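Local atomic coordinates of disulfide bond protein A (Staphylococcus aureus, PDB entry 3BCI), a protein that belongs to the DsbA branch of the thioredoxin family and probably acts as a thiol-disulfide oxidoreductase in the oxidative folding of other proteins. Residues K36-Y41 with Y166-E170; E48-V52 with F79-Q83; S65-H69 with W132-D138. All blocks are in the same frame, centred on the assembly; numbering follows the deposited sequence.

Interaction 1. Residues K36-Y41 with Y166-E170; sequences KLRKNY and YESYE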
ATOM      1  N   LYS A  36      -4.828  10.952   9.333  1.00 29.22           N
ATOM      2  CA  LYS A  36      -5.752  12.031   9.000  1.00 28.58           C
ATOM      3  C   LYS A  36      -6.356  11.900   7.611  1.00 26.59           C
ATOM      4  O   LYS A  36      -7.533  12.194   7.420  1.00 26.19           O
ATOM      5  CB  LYS A  36      -5.054  13.386   9.103  1.00 30.46           C
ATOM      6  CG  LYS A  36      -4.808  13.852  10.515  1.00 36.78           C
ATOM      7  CD  LYS A  36      -4.092  15.189  10.508  1.00 45.16           C
ATOM      8  CE  LYS A  36      -3.692  15.598  11.907  1.00 56.78           C
ATOM      9  NZ  LYS A  36      -2.902  16.859  11.898  1.00 61.80           N
ATOM     10  N   LEU A  37      -5.553  11.473   6.640  1.00 22.66           N
ATOM     11  CA  LEU A  37      -6.050  11.321   5.275  1.00 26.50           C
ATOM     12  C   LEU A  37      -7.172  10.286   5.269  1.00 22.89           C
ATOM     13  O   LEU A  37      -8.198  10.459   4.616  1.00 22.52           O
ATOM     14  CB  LEU A  37      -4.924  10.867   4.340  1.00 22.75           C
ATOM     15  CG  LEU A  37      -5.272  10.868   2.850  1.00 26.02           C
ATOM     16  CD1 LEU A  37      -5.574  12.303   2.410  1.00 27.65           C
ATOM     17  CD2 LEU A  37      -4.110  10.291   2.039  1.00 20.31           C
ATOM     18  N   ARG A  38      -6.966   9.215   6.019  1.00 24.05           N
ATOM     19  CA  ARG A  38      -7.940   8.138   6.121  1.00 28.64           C
ATOM     20  C   ARG A  38      -9.234   8.617   6.779  1.00 26.80           C
ATOM     21  O   ARG A  38     -10.330   8.371   6.284  1.00 23.12           O
ATOM     22  CB  ARG A  38      -7.341   6.995   6.937  1.00 28.67           C
ATOM     23  CG  ARG A  38      -8.288   5.868   7.216  1.00 40.74           C
ATOM     24  CD  ARG A  38      -7.620   4.793   8.052  1.00 26.40           C
ATOM     25  NE  ARG A  38      -8.521   3.670   8.240  1.00 32.66           N
ATOM     26  CZ  ARG A  38      -8.182   2.524   8.809  1.00 32.95           C
ATOM     27  NH1 ARG A  38      -6.944   2.347   9.254  1.00 26.84           N
ATOM     28  NH2 ARG A  38      -9.082   1.556   8.923  1.00 39.74           N
ATOM     29  N   LYS A  39      -9.102   9.313   7.896  1.00 28.97           N
ATOM     30  CA  LYS A  39     -10.272   9.798   8.612  1.00 34.38           C
ATOM     31  C   LYS A  39     -11.069  10.851   7.861  0.70 29.36           C
ATOM     32  O   LYS A  39     -12.293  10.808   7.838  1.00 34.24           O
ATOM     33  CB  LYS A  39      -9.853  10.364   9.971  1.00 37.96           C
ATOM     34  CG  LYS A  39     -11.005  10.951  10.775  1.00 57.75           C
ATOM     35  CD  LYS A  39     -10.550  11.405  12.153  1.00 66.26           C
ATOM     36  CE  LYS A  39     -11.718  11.925  12.973  1.00 71.46           C
ATOM     37  NZ  LYS A  39     -11.317  12.217  14.377  0.70 70.68           N
ATOM     38  N   ASN A  40     -10.382  11.788   7.226  1.00 26.00           N
ATOM     39  CA  ASN A  40     -11.071  12.868   6.538  1.00 28.03           C
ATOM     40  C   ASN A  40     -11.384  12.689   5.064  1.00 29.76           C
ATOM     41  O   ASN A  40     -12.205  13.430   4.520  1.00 26.24           O
ATOM     42  CB  ASN A  40     -10.282  14.163   6.730  1.00 37.58           C
ATOM     43  CG  ASN A  40     -10.056  14.487   8.194  1.00 41.79           C
ATOM     44  OD1 ASN A  40     -11.006  14.577   8.972  1.00 49.45           O
ATOM     45  ND2 ASN A  40      -8.797  14.659   8.579  1.00 36.85           N
ATOM     46  N   TYR A  41     -10.759  11.722   4.403  1.00 23.09           N
ATOM     47  CA  TYR A  41     -11.026  11.569   2.979  1.00 20.07           C
ATOM     48  C   TYR A  41     -11.191  10.164   2.424  1.00 21.49           C
ATOM     49  O   TYR A  41     -11.913   9.979   1.444  1.00 21.72           O
ATOM     50  CB  TYR A  41      -9.939  12.276   2.155  1.00 22.83           C
ATOM     51  CG  TYR A  41      -9.979  13.784   2.206  1.00 23.06           C
ATOM     52  CD1 TYR A  41      -9.219  14.493   3.132  1.00 29.90           C
ATOM     53  CD2 TYR A  41     -10.795  14.502   1.337  1.00 31.38           C
ATOM     54  CE1 TYR A  41      -9.275  15.886   3.191  1.00 35.75           C
ATOM     55  CE2 TYR A  41     -10.858  15.890   1.386  1.00 36.03           C
ATOM     56  CZ  TYR A  41     -10.098  16.575   2.315  1.00 35.60           C
ATOM     57  OH  TYR A  41     -10.165  17.947   2.358  1.00 45.38           O
ATOM     58  N   TYR A 166      -0.008  16.003   5.795  1.00 29.69           N
ATOM     59  CA  TYR A 166      -1.426  15.858   5.504  1.00 30.54           C
ATOM     60  C   TYR A 166      -2.028  17.127   4.913  1.00 30.53           C
ATOM     61  O   TYR A 166      -2.804  17.061   3.960  1.00 27.12           O
ATOM     62  CB  TYR A 166      -2.192  15.478   6.776  1.00 32.90           C
ATOM     63  CG  TYR A 166      -3.685  15.666   6.659  1.00 33.40           C
ATOM     64  CD1 TYR A 166      -4.446  14.859   5.818  1.00 38.08           C
ATOM     65  CD2 TYR A 166      -4.332  16.682   7.358  1.00 37.07           C
ATOM     66  CE1 TYR A 166      -5.818  15.059   5.672  1.00 33.95           C
ATOM     67  CE2 TYR A 166      -5.702  16.893   7.222  1.00 37.60           C
ATOM     68  CZ  TYR A 166      -6.438  16.079   6.379  1.00 44.01           C
ATOM     69  OH  TYR A 166      -7.789  16.292   6.238  1.00 44.56           O
ATOM     70  N   GLU A 167      -1.669  18.282   5.472  1.00 29.44           N
ATOM     71  CA  GLU A 167      -2.214  19.548   4.991  1.00 28.88           C
ATOM     72  C   GLU A 167      -1.881  19.834   3.534  1.00 25.80           C
ATOM     73  O   GLU A 167      -2.579  20.604   2.871  1.00 29.12           O
ATOM     74  CB  GLU A 167      -1.730  20.706   5.867  1.00 36.84           C
ATOM     75  CG  GLU A 167      -1.887  20.440   7.353  1.00 48.41           C
ATOM     76  CD  GLU A 167      -1.904  21.707   8.180  0.50 55.26           C
ATOM     77  OE1 GLU A 167      -1.082  22.609   7.914  0.50 57.80           O
ATOM     78  OE2 GLU A 167      -2.737  21.794   9.106  0.50 57.53           O
ATOM     79  N   SER A 168      -0.812  19.225   3.031  1.00 27.37           N
ATOM     80  CA  SER A 168      -0.439  19.439   1.641  1.00 26.94           C
ATOM     81  C   SER A 168      -1.413  18.683   0.734  1.00 27.24           C
ATOM     82  O   SER A 168      -1.672  19.091  -0.400  1.00 27.95           O
ATOM     83  CB  SER A 168       0.999  18.972   1.399  1.00 25.07           C
ATOM     84  OG  SER A 168       1.409  19.314   0.090  1.00 25.92           O
ATOM     85  N   TYR A 169      -1.955  17.579   1.236  1.00 23.43           N
ATOM     86  CA  TYR A 169      -2.926  16.805   0.462  1.00 25.68           C
ATOM     87  C   TYR A 169      -4.243  17.571   0.491  1.00 23.88           C
ATOM     88  O   TYR A 169      -4.888  17.776  -0.539  1.00 28.66           O
ATOM     89  CB  TYR A 169      -3.152  15.425   1.085  1.00 23.92           C
ATOM     90  CG  TYR A 169      -1.978  14.483   0.986  1.00 25.35           C
ATOM     91  CD1 TYR A 169      -2.001  13.401   0.101  1.00 22.49           C
ATOM     92  CD2 TYR A 169      -0.847  14.665   1.781  1.00 22.55           C
ATOM     93  CE1 TYR A 169      -0.929  12.525   0.014  1.00 21.15           C
ATOM     94  CE2 TYR A 169       0.233  13.795   1.700  1.00 24.31           C
ATOM     95  CZ  TYR A 169       0.186  12.727   0.815  1.00 24.38           C
ATOM     96  OH  TYR A 169       1.256  11.869   0.732  1.00 21.59           O
ATOM     97  N   GLU A 170      -4.632  17.983   1.691  1.00 24.52           N
ATOM     98  CA  GLU A 170      -5.864  18.726   1.909  1.00 34.35           C
ATOM     99  C   GLU A 170      -5.911  19.953   1.008  1.00 38.40           C
ATOM    100  O   GLU A 170      -6.970  20.325   0.497  1.00 34.83           O
ATOM    101  CB  GLU A 170      -5.952  19.135   3.381  1.00 34.08           C
ATOM    102  CG  GLU A 170      -7.270  19.745   3.797  1.00 44.35           C
ATOM    103  CD  GLU A 170      -7.382  19.876   5.301  1.00 52.77           C
ATOM    104  OE1 GLU A 170      -6.478  20.484   5.913  1.00 62.45           O
ATOM    105  OE2 GLU A 170      -8.374  19.373   5.871  1.00 59.96           O
TER
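The Y166 ring is driven into helix 24-42 as a knob among K36, L37, N40 and Y41. K36 covers one face: its CB stands 3.6 Å from the centroid of the Y166 ring, 11° off the normal, a CH-pi contact. The aliphatic chain then crosses the ring at about a right angle, bringing K36 CD to 3.5 Å from Y166 CD2 before the amine leads away. On the opposite face lies E170 CB, offset toward the rim, one turn along the ring's own helix. With CG anti to the backbone N (chi1 165°), Y166 extends its hydroxyl as far as N40, where ND2 of N40 comes to 3.0 Å from OH of Y166. The same hydroxyl lies at the edge of the Y41 ring, 3.4 Å from Y41 CE1, and Y41 in turn places its own OH beside E170 CG. L37 CD1 also packs at 4.2 Å against Y169 CB, while the Y169 hydroxyl is hydrogen-bonded to P163 O. The segment axes are 10.5 Å apart and cross at -33°, pairing the helix that starts at the thioredoxin-type CxxC with the C-terminal helix. The knob-into-hole fit and the CH-pi contact make this association largely one of aromatic and aliphatic surfaces, with a small polar cluster gathered round the Y166 hydroxyl.

Interaction 2. Residues E48-V52 with F79-Q83; sequences EYQFV and FLDFQ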
ATOM      1  N   GLU A  48     -10.565   8.311  -3.875  1.00 27.18           N
ATOM      2  CA  GLU A  48     -10.172   6.939  -4.155  1.00 28.83           C
ATOM      3  C   GLU A  48      -8.691   6.949  -3.793  1.00 30.63           C
ATOM      4  O   GLU A  48      -7.962   7.861  -4.188  1.00 25.92           O
ATOM      5  CB  GLU A  48     -10.333   6.613  -5.639  1.00 31.95           C
ATOM      6  CG  GLU A  48     -11.764   6.689  -6.138  1.00 56.74           C
ATOM      7  CD  GLU A  48     -12.571   5.455  -5.789  1.00 62.17           C
ATOM      8  OE1 GLU A  48     -12.323   4.854  -4.720  1.00 69.87           O
ATOM      9  OE2 GLU A  48     -13.464   5.091  -6.583  1.00 71.04           O
ATOM     10  N   TYR A  49      -8.256   5.962  -3.015  1.00 27.10           N
ATOM     11  CA  TYR A  49      -6.856   5.869  -2.623  1.00 26.42           C
ATOM     12  C   TYR A  49      -6.234   4.669  -3.316  1.00 28.33           C
ATOM     13  O   TYR A  49      -6.845   3.600  -3.387  1.00 24.03           O
ATOM     14  CB  TYR A  49      -6.728   5.703  -1.103  1.00 24.00           C
ATOM     15  CG  TYR A  49      -5.336   5.321  -0.644  1.00 23.41           C
ATOM     16  CD1 TYR A  49      -4.255   6.197  -0.796  1.00 27.51           C
ATOM     17  CD2 TYR A  49      -5.092   4.070  -0.079  1.00 22.26           C
ATOM     18  CE1 TYR A  49      -2.962   5.826  -0.391  1.00 24.57           C
ATOM     19  CE2 TYR A  49      -3.815   3.693   0.324  1.00 25.24           C
ATOM     20  CZ  TYR A  49      -2.758   4.570   0.168  1.00 25.88           C
ATOM     21  OH  TYR A  49      -1.502   4.189   0.584  1.00 29.04           O
ATOM     22  N   GLN A  50      -5.029   4.858  -3.841  1.00 21.63           N
ATOM     23  CA  GLN A  50      -4.315   3.778  -4.507  1.00 26.83           C
ATOM     24  C   GLN A  50      -2.852   3.797  -4.107  1.00 24.16           C
ATOM     25  O   GLN A  50      -2.192   4.833  -4.169  1.00 22.53           O
ATOM     26  CB  GLN A  50      -4.421   3.895  -6.034  1.00 21.67           C
ATOM     27  CG  GLN A  50      -3.527   2.898  -6.781  1.00 19.99           C
ATOM     28  CD  GLN A  50      -3.734   2.910  -8.290  1.00 27.70           C
ATOM     29  OE1 GLN A  50      -4.195   3.899  -8.861  1.00 28.63           O
ATOM     30  NE2 GLN A  50      -3.376   1.808  -8.943  1.00 23.84           N
ATOM     31  N   PHE A  51      -2.358   2.642  -3.680  1.00 22.96           N
ATOM     32  CA  PHE A  51      -0.961   2.502  -3.292  1.00 25.55           C
ATOM     33  C   PHE A  51      -0.298   1.703  -4.404  1.00 19.97           C
ATOM     34  O   PHE A  51      -0.748   0.600  -4.731  1.00 25.79           O
ATOM     35  CB  PHE A  51      -0.849   1.751  -1.961  1.00 24.31           C
ATOM     36  CG  PHE A  51       0.570   1.558  -1.487  1.00 25.80           C
ATOM     37  CD1 PHE A  51       1.337   2.645  -1.088  1.00 26.27           C
ATOM     38  CD2 PHE A  51       1.141   0.286  -1.452  1.00 23.98           C
ATOM     39  CE1 PHE A  51       2.655   2.471  -0.659  1.00 34.02           C
ATOM     40  CE2 PHE A  51       2.455   0.101  -1.026  1.00 30.52           C
ATOM     41  CZ  PHE A  51       3.213   1.196  -0.631  1.00 32.93           C
ATOM     42  N   VAL A  52       0.739   2.270  -5.011  1.00 18.32           N
ATOM     43  CA  VAL A  52       1.452   1.581  -6.084  1.00 22.58           C
ATOM     44  C   VAL A  52       2.816   1.203  -5.528  1.00 23.34           C
ATOM     45  O   VAL A  52       3.644   2.071  -5.257  1.00 20.61           O
ATOM     46  CB  VAL A  52       1.633   2.483  -7.327  1.00 29.13           C
ATOM     47  CG1 VAL A  52       2.356   1.712  -8.425  1.00 23.72           C
ATOM     48  CG2 VAL A  52       0.274   2.961  -7.829  1.00 22.30           C
ATOM     49  N   PHE A  79      -7.815  -3.159   4.552  1.00 27.70           N
ATOM     50  CA  PHE A  79      -6.585  -2.797   3.852  1.00 28.50           C
ATOM     51  C   PHE A  79      -5.721  -1.735   4.533  1.00 31.06           C
ATOM     52  O   PHE A  79      -4.512  -1.931   4.693  1.00 23.17           O
ATOM     53  CB  PHE A  79      -6.906  -2.358   2.420  1.00 22.07           C
ATOM     54  CG  PHE A  79      -5.688  -1.998   1.609  1.00 27.27           C
ATOM     55  CD1 PHE A  79      -4.719  -2.956   1.320  1.00 24.57           C
ATOM     56  CD2 PHE A  79      -5.496  -0.695   1.160  1.00 25.67           C
ATOM     57  CE1 PHE A  79      -3.570  -2.617   0.596  1.00 26.64           C
ATOM     58  CE2 PHE A  79      -4.357  -0.346   0.437  1.00 31.06           C
ATOM     59  CZ  PHE A  79      -3.390  -1.306   0.154  1.00 24.80           C
ATOM     60  N   LEU A  80      -6.319  -0.616   4.932  1.00 24.54           N
ATOM     61  CA  LEU A  80      -5.544   0.438   5.573  1.00 29.10           C
ATOM     62  C   LEU A  80      -4.921   0.002   6.898  1.00 25.51           C
ATOM     63  O   LEU A  80      -3.821   0.440   7.242  1.00 26.72           O
ATOM     64  CB  LEU A  80      -6.400   1.698   5.753  1.00 24.30           C
ATOM     65  CG  LEU A  80      -6.751   2.354   4.409  1.00 38.40           C
ATOM     66  CD1 LEU A  80      -7.568   3.621   4.646  1.00 36.15           C
ATOM     67  CD2 LEU A  80      -5.471   2.688   3.645  1.00 36.99           C
ATOM     68  N   ASP A  81      -5.606  -0.860   7.646  1.00 27.01           N
ATOM     69  CA  ASP A  81      -5.044  -1.335   8.905  1.00 30.52           C
ATOM     70  C   ASP A  81      -3.862  -2.234   8.582  1.00 27.32           C
ATOM     71  O   ASP A  81      -2.830  -2.194   9.251  1.00 24.41           O
ATOM     72  CB  ASP A  81      -6.062  -2.144   9.715  1.00 32.79           C
ATOM     73  CG  ASP A  81      -7.172  -1.291  10.282  1.00 38.23           C
ATOM     74  OD1 ASP A  81      -6.929  -0.108  10.600  1.00 34.85           O
ATOM     75  OD2 ASP A  81      -8.291  -1.818  10.424  1.00 47.44           O
ATOM     76  N   PHE A  82      -4.032  -3.060   7.554  1.00 24.52           N
ATOM     77  CA  PHE A  82      -2.978  -3.975   7.135  1.00 23.22           C
ATOM     78  C   PHE A  82      -1.732  -3.181   6.758  1.00 26.62           C
ATOM     79  O   PHE A  82      -0.620  -3.499   7.173  1.00 24.71           O
ATOM     80  CB  PHE A  82      -3.435  -4.789   5.923  1.00 22.18           C
ATOM     81  CG  PHE A  82      -2.424  -5.803   5.470  1.00 19.60           C
ATOM     82  CD1 PHE A  82      -2.210  -6.959   6.207  1.00 21.28           C
ATOM     83  CD2 PHE A  82      -1.647  -5.574   4.338  1.00 25.77           C
ATOM     84  CE1 PHE A  82      -1.236  -7.869   5.826  1.00 23.43           C
ATOM     85  CE2 PHE A  82      -0.669  -6.477   3.948  1.00 24.94           C
ATOM     86  CZ  PHE A  82      -0.462  -7.628   4.695  1.00 28.99           C
ATOM     87  N   GLN A  83      -1.939  -2.141   5.961  1.00 23.28           N
ATOM     88  CA  GLN A  83      -0.858  -1.297   5.495  1.00 22.10           C
ATOM     89  C   GLN A  83      -0.141  -0.642   6.674  1.00 23.16           C
ATOM     90  O   GLN A  83       1.087  -0.691   6.775  1.00 23.14           O
ATOM     91  CB  GLN A  83      -1.435  -0.249   4.542  1.00 27.14           C
ATOM     92  CG  GLN A  83      -0.424   0.507   3.736  1.00 38.62           C
ATOM     93  CD  GLN A  83      -1.043   1.148   2.513  1.00 35.01           C
ATOM     94  OE1 GLN A  83      -1.933   1.991   2.622  1.00 30.01           O
ATOM     95  NE2 GLN A  83      -0.577   0.743   1.336  1.00 32.22           N
TER
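Q83 enters between Y49 and F51 and brings both ends of its amide against them. Its chain is extended beyond CG, and CG is anti to the backbone N (chi1 -167°), a shape that carries the amide straight off helix 79-88 toward the strand. NE2 of Q83 settles over one face of the F51 ring, off its centre, 3.2 Å from F51 CG, with the amide and ring planes 74° apart. The same nitrogen is hydrogen-bonded to the hydroxyl of Y21, a bond that helps to hold it over the ring. OE1 of Q83 lies near the plane of the Y49 ring and 3.0 Å from Y49 OH, within hydrogen-bonding distance, although the hydroxyl proton has another acceptor within reach. The buried amide is thus placed among two tyrosines and a phenylalanine, with the bond to Y21 the settled one.

Strand 48-53 is an outermost strand of the thioredoxin sheet, and helix 79-88 belongs to the helical region inserted between it and strand 152-155, as in other DsbA proteins. Y49 and F51 both project from the same face of the strand toward this helix, whereas Q50, between them, points away. The F51 side chain also comes near the CxxC residues without touching them.

Toward the start of the strand the fit is slacker. The Y49 ring meets F79 edge to edge, CE2 of Y49 lying 4.1 Å from CE2 of F79, and Y49 CE2 is 3.8 Å from L80 CD2. Y49 and L80 are both partly exposed here. M34 of helix 24-42 touches the two of them, and E48, beyond, is exposed.

Interaction 3. Residues S65-H69 with W132-D138; sequences SRASH and WKAAEKD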
ATOM      1  N   SER A  65       4.062  -7.162  -1.526  1.00 20.78           N
ATOM      2  CA  SER A  65       3.113  -6.475  -2.395  1.00 26.52           C
ATOM      3  C   SER A  65       1.954  -7.391  -2.770  1.00 21.66           C
ATOM      4  O   SER A  65       0.809  -6.955  -2.800  1.00 21.05           O
ATOM      5  CB  SER A  65       3.805  -5.983  -3.668  1.00 23.10           C
ATOM      6  OG  SER A  65       2.889  -5.276  -4.489  1.00 25.65           O
ATOM      7  N   ARG A  66       2.249  -8.655  -3.070  1.00 21.90           N
ATOM      8  CA  ARG A  66       1.196  -9.613  -3.411  1.00 24.29           C
ATOM      9  C   ARG A  66       0.213  -9.790  -2.245  1.00 21.80           C
ATOM     10  O   ARG A  66      -0.998  -9.734  -2.432  1.00 24.84           O
ATOM     11  CB  ARG A  66       1.801 -10.977  -3.756  1.00 21.32           C
ATOM     12  CG  ARG A  66       2.616 -10.999  -5.037  1.00 25.68           C
ATOM     13  CD  ARG A  66       3.436 -12.277  -5.124  1.00 29.00           C
ATOM     14  NE  ARG A  66       4.332 -12.269  -6.273  1.00 30.31           N
ATOM     15  CZ  ARG A  66       5.462 -12.964  -6.337  1.00 28.33           C
ATOM     16  NH1 ARG A  66       5.836 -13.722  -5.315  1.00 27.92           N
ATOM     17  NH2 ARG A  66       6.219 -12.898  -7.421  1.00 33.78           N
ATOM     18  N   ALA A  67       0.739 -10.014  -1.044  1.00 22.18           N
ATOM     19  CA  ALA A  67      -0.112 -10.199   0.128  1.00 24.29           C
ATOM     20  C   ALA A  67      -0.964  -8.954   0.334  1.00 23.54           C
ATOM     21  O   ALA A  67      -2.153  -9.048   0.644  1.00 23.15           O
ATOM     22  CB  ALA A  67       0.741 -10.464   1.368  1.00 23.30           C
ATOM     23  N   SER A  68      -0.344  -7.790   0.153  1.00 20.01           N
ATOM     24  CA  SER A  68      -1.031  -6.513   0.306  1.00 25.23           C
ATOM     25  C   SER A  68      -2.198  -6.410  -0.675  1.00 24.95           C
ATOM     26  O   SER A  68      -3.310  -6.028  -0.296  1.00 22.04           O
ATOM     27  CB  SER A  68      -0.044  -5.363   0.069  1.00 25.74           C
ATOM     28  OG  SER A  68      -0.670  -4.101   0.232  1.00 29.11           O
ATOM     29  N   HIS A  69      -1.944  -6.752  -1.936  1.00 20.12           N
ATOM     30  CA  HIS A  69      -2.989  -6.701  -2.956  1.00 26.50           C
ATOM     31  C   HIS A  69      -4.084  -7.737  -2.706  1.00 26.08           C
ATOM     32  O   HIS A  69      -5.249  -7.506  -3.034  1.00 21.93           O
ATOM     33  CB  HIS A  69      -2.383  -6.888  -4.351  1.00 19.40           C
ATOM     34  CG  HIS A  69      -1.867  -5.618  -4.952  1.00 24.16           C
ATOM     35  ND1 HIS A  69      -2.700  -4.632  -5.433  1.00 19.33           N
ATOM     36  CD2 HIS A  69      -0.604  -5.149  -5.103  1.00 23.25           C
ATOM     37  CE1 HIS A  69      -1.976  -3.610  -5.855  1.00 25.41           C
ATOM     38  NE2 HIS A  69      -0.700  -3.899  -5.665  1.00 27.31           N
ATOM     39  N   TRP A 132      -1.231 -11.678  -7.622  1.00 26.55           N
ATOM     40  CA  TRP A 132       0.088 -11.872  -8.199  1.00 27.50           C
ATOM     41  C   TRP A 132       0.261 -10.914  -9.382  1.00 24.95           C
ATOM     42  O   TRP A 132       1.281 -10.233  -9.510  1.00 24.95           O
ATOM     43  CB  TRP A 132       0.220 -13.325  -8.661  1.00 30.42           C
ATOM     44  CG  TRP A 132       1.589 -13.712  -9.069  1.00 26.61           C
ATOM     45  CD1 TRP A 132       2.255 -13.327 -10.198  1.00 34.35           C
ATOM     46  CD2 TRP A 132       2.465 -14.592  -8.364  1.00 29.41           C
ATOM     47  NE1 TRP A 132       3.494 -13.922 -10.241  1.00 32.91           N
ATOM     48  CE2 TRP A 132       3.645 -14.708  -9.129  1.00 32.51           C
ATOM     49  CE3 TRP A 132       2.362 -15.307  -7.162  1.00 34.87           C
ATOM     50  CZ2 TRP A 132       4.724 -15.503  -8.727  1.00 36.05           C
ATOM     51  CZ3 TRP A 132       3.431 -16.096  -6.763  1.00 33.95           C
ATOM     52  CH2 TRP A 132       4.596 -16.192  -7.546  1.00 36.74           C
ATOM     53  N   LYS A 133      -0.751 -10.857 -10.238  1.00 23.32           N
ATOM     54  CA  LYS A 133      -0.706  -9.985 -11.401  1.00 28.87           C
ATOM     55  C   LYS A 133      -0.716  -8.522 -10.994  1.00 30.41           C
ATOM     56  O   LYS A 133      -0.008  -7.704 -11.579  1.00 25.12           O
ATOM     57  CB  LYS A 133      -1.881 -10.289 -12.322  1.00 33.01           C
ATOM     58  CG  LYS A 133      -1.735 -11.635 -13.003  1.00 35.90           C
ATOM     59  CD  LYS A 133      -2.894 -11.950 -13.920  1.00 41.69           C
ATOM     60  CE  LYS A 133      -2.585 -13.209 -14.715  1.00 48.50           C
ATOM     61  NZ  LYS A 133      -3.734 -13.645 -15.552  1.00 57.94           N
ATOM     62  N   ALA A 134      -1.511  -8.206  -9.979  1.00 25.86           N
ATOM     63  CA  ALA A 134      -1.609  -6.842  -9.480  1.00 29.14           C
ATOM     64  C   ALA A 134      -0.252  -6.352  -8.985  1.00 25.33           C
ATOM     65  O   ALA A 134       0.148  -5.229  -9.278  1.00 28.04           O
ATOM     66  CB  ALA A 134      -2.641  -6.768  -8.351  1.00 25.32           C
ATOM     67  N   ALA A 135       0.460  -7.198  -8.247  1.00 23.09           N
ATOM     68  CA  ALA A 135       1.763  -6.815  -7.719  1.00 25.60           C
ATOM     69  C   ALA A 135       2.720  -6.510  -8.870  1.00 28.17           C
ATOM     70  O   ALA A 135       3.466  -5.535  -8.818  1.00 24.75           O
ATOM     71  CB  ALA A 135       2.322  -7.923  -6.824  1.00 22.61           C
ATOM     72  N   GLU A 136       2.687  -7.335  -9.912  1.00 27.43           N
ATOM     73  CA  GLU A 136       3.538  -7.123 -11.075  1.00 29.53           C
ATOM     74  C   GLU A 136       3.153  -5.835 -11.799  1.00 24.85           C
ATOM     75  O   GLU A 136       4.015  -5.043 -12.170  1.00 28.68           O
ATOM     76  CB  GLU A 136       3.415  -8.293 -12.057  1.00 35.44           C
ATOM     77  CG  GLU A 136       4.040  -9.602 -11.587  1.00 53.99           C
ATOM     78  CD  GLU A 136       5.522  -9.469 -11.277  1.00 63.96           C
ATOM     79  OE1 GLU A 136       6.219  -8.742 -12.020  1.00 59.83           O
ATOM     80  OE2 GLU A 136       5.989 -10.100 -10.300  1.00 60.23           O
ATOM     81  N   LYS A 137       1.853  -5.636 -11.994  1.00 25.73           N
ATOM     82  CA  LYS A 137       1.342  -4.465 -12.692  1.00 26.79           C
ATOM     83  C   LYS A 137       1.779  -3.162 -12.026  1.00 28.77           C
ATOM     84  O   LYS A 137       2.064  -2.180 -12.712  1.00 27.92           O
ATOM     85  CB  LYS A 137      -0.187  -4.524 -12.770  1.00 27.58           C
ATOM     86  CG  LYS A 137      -0.798  -3.472 -13.691  1.00 31.24           C
ATOM     87  CD  LYS A 137      -2.320  -3.490 -13.638  1.00 40.75           C
ATOM     88  CE  LYS A 137      -2.917  -2.490 -14.626  1.00 45.90           C
ATOM     89  NZ  LYS A 137      -4.404  -2.418 -14.525  1.00 47.65           N
ATOM     90  N   ASP A 138       1.835  -3.155 -10.697  1.00 24.24           N
ATOM     91  CA  ASP A 138       2.258  -1.961  -9.962  1.00 27.99           C
ATOM     92  C   ASP A 138       3.612  -1.457 -10.456  1.00 30.39           C
ATOM     93  O   ASP A 138       3.843  -0.253 -10.555  1.00 24.63           O
ATOM     94  CB  ASP A 138       2.360  -2.258  -8.466  1.00 22.87           C
ATOM     95  CG  ASP A 138       1.092  -1.910  -7.708  1.00 25.78           C
ATOM     96  OD1 ASP A 138       0.058  -1.616  -8.353  1.00 26.27           O
ATOM     97  OD2 ASP A 138       1.133  -1.939  -6.462  1.00 23.55           O
TER
HETATM   98  O   HOH W   1       4.348  -4.407  -6.571  1.00 24.39           O
HETATM   99  O   HOH W   2       3.896 -10.683  -8.574  1.00 32.44           O
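R66 and W132 run side by side in the same direction and stack their flat ends. The guanidinium lies 8° from parallel with the indole, and R66 CZ sits 3.5 Å from the centroid of the six-membered ring, almost on its normal: a cation-pi stack to which R66 CD adds a CH-pi contact. The extended arm from CG to NE lets R66 follow the indole over this length.

Direct hydrogen bonding comes from H69, whose NE2 donates to D138 OD2 at 2.8 Å and 165°. The carboxylate oxygen lies in the plane of the imidazole but receives the proton from well above its own plane. As OD2 also accepts from N53 N, two donors grip the buried D138, which probably favours its charged form.

Water extends the polar network at two points. One molecule joins S65 OG to A135 O; the other accepts from R66 NE and donates to W132 O and E136 OE2. Directly, R66 NH2 and E136 OE2 stand 4.0 Å apart, opposite charges too far separated for a salt bridge.

Small apolar groups fill the crossing. A134 CB lies over one face of the H69 ring in a CH-pi contact, and A135 CB is 3.6 Å from R66 CG. These alanines accompany a close approach, 8.1 Å between segment axes crossing at 119°. Around the crossing, R66 and A67 touch Y124 of helix 114-125, S68 meets F79 and F82 of helix 79-88, and D138 reaches V52 and N53 of strand 48-53.

Overall arrangement
From the N terminus, residues 36-41 come first and find their partner last, at 166-170, so interaction 1 closes a long loop that encloses both other contacts. Next, 48-52 opens interaction 2 and 65-69 opens interaction 3; 79-83 then closes the former and 132-138 the latter, so these two cross. Interaction 1 joins the CxxC helix to the C-terminal helix, interaction 2 ties the sheet edge to the inserted helices, and interaction 3 holds helix 61-74 against helix 130-144. A salt bridge from R38 to D81 connects interactions 1 and 2, while interactions 2 and 3 touch directly.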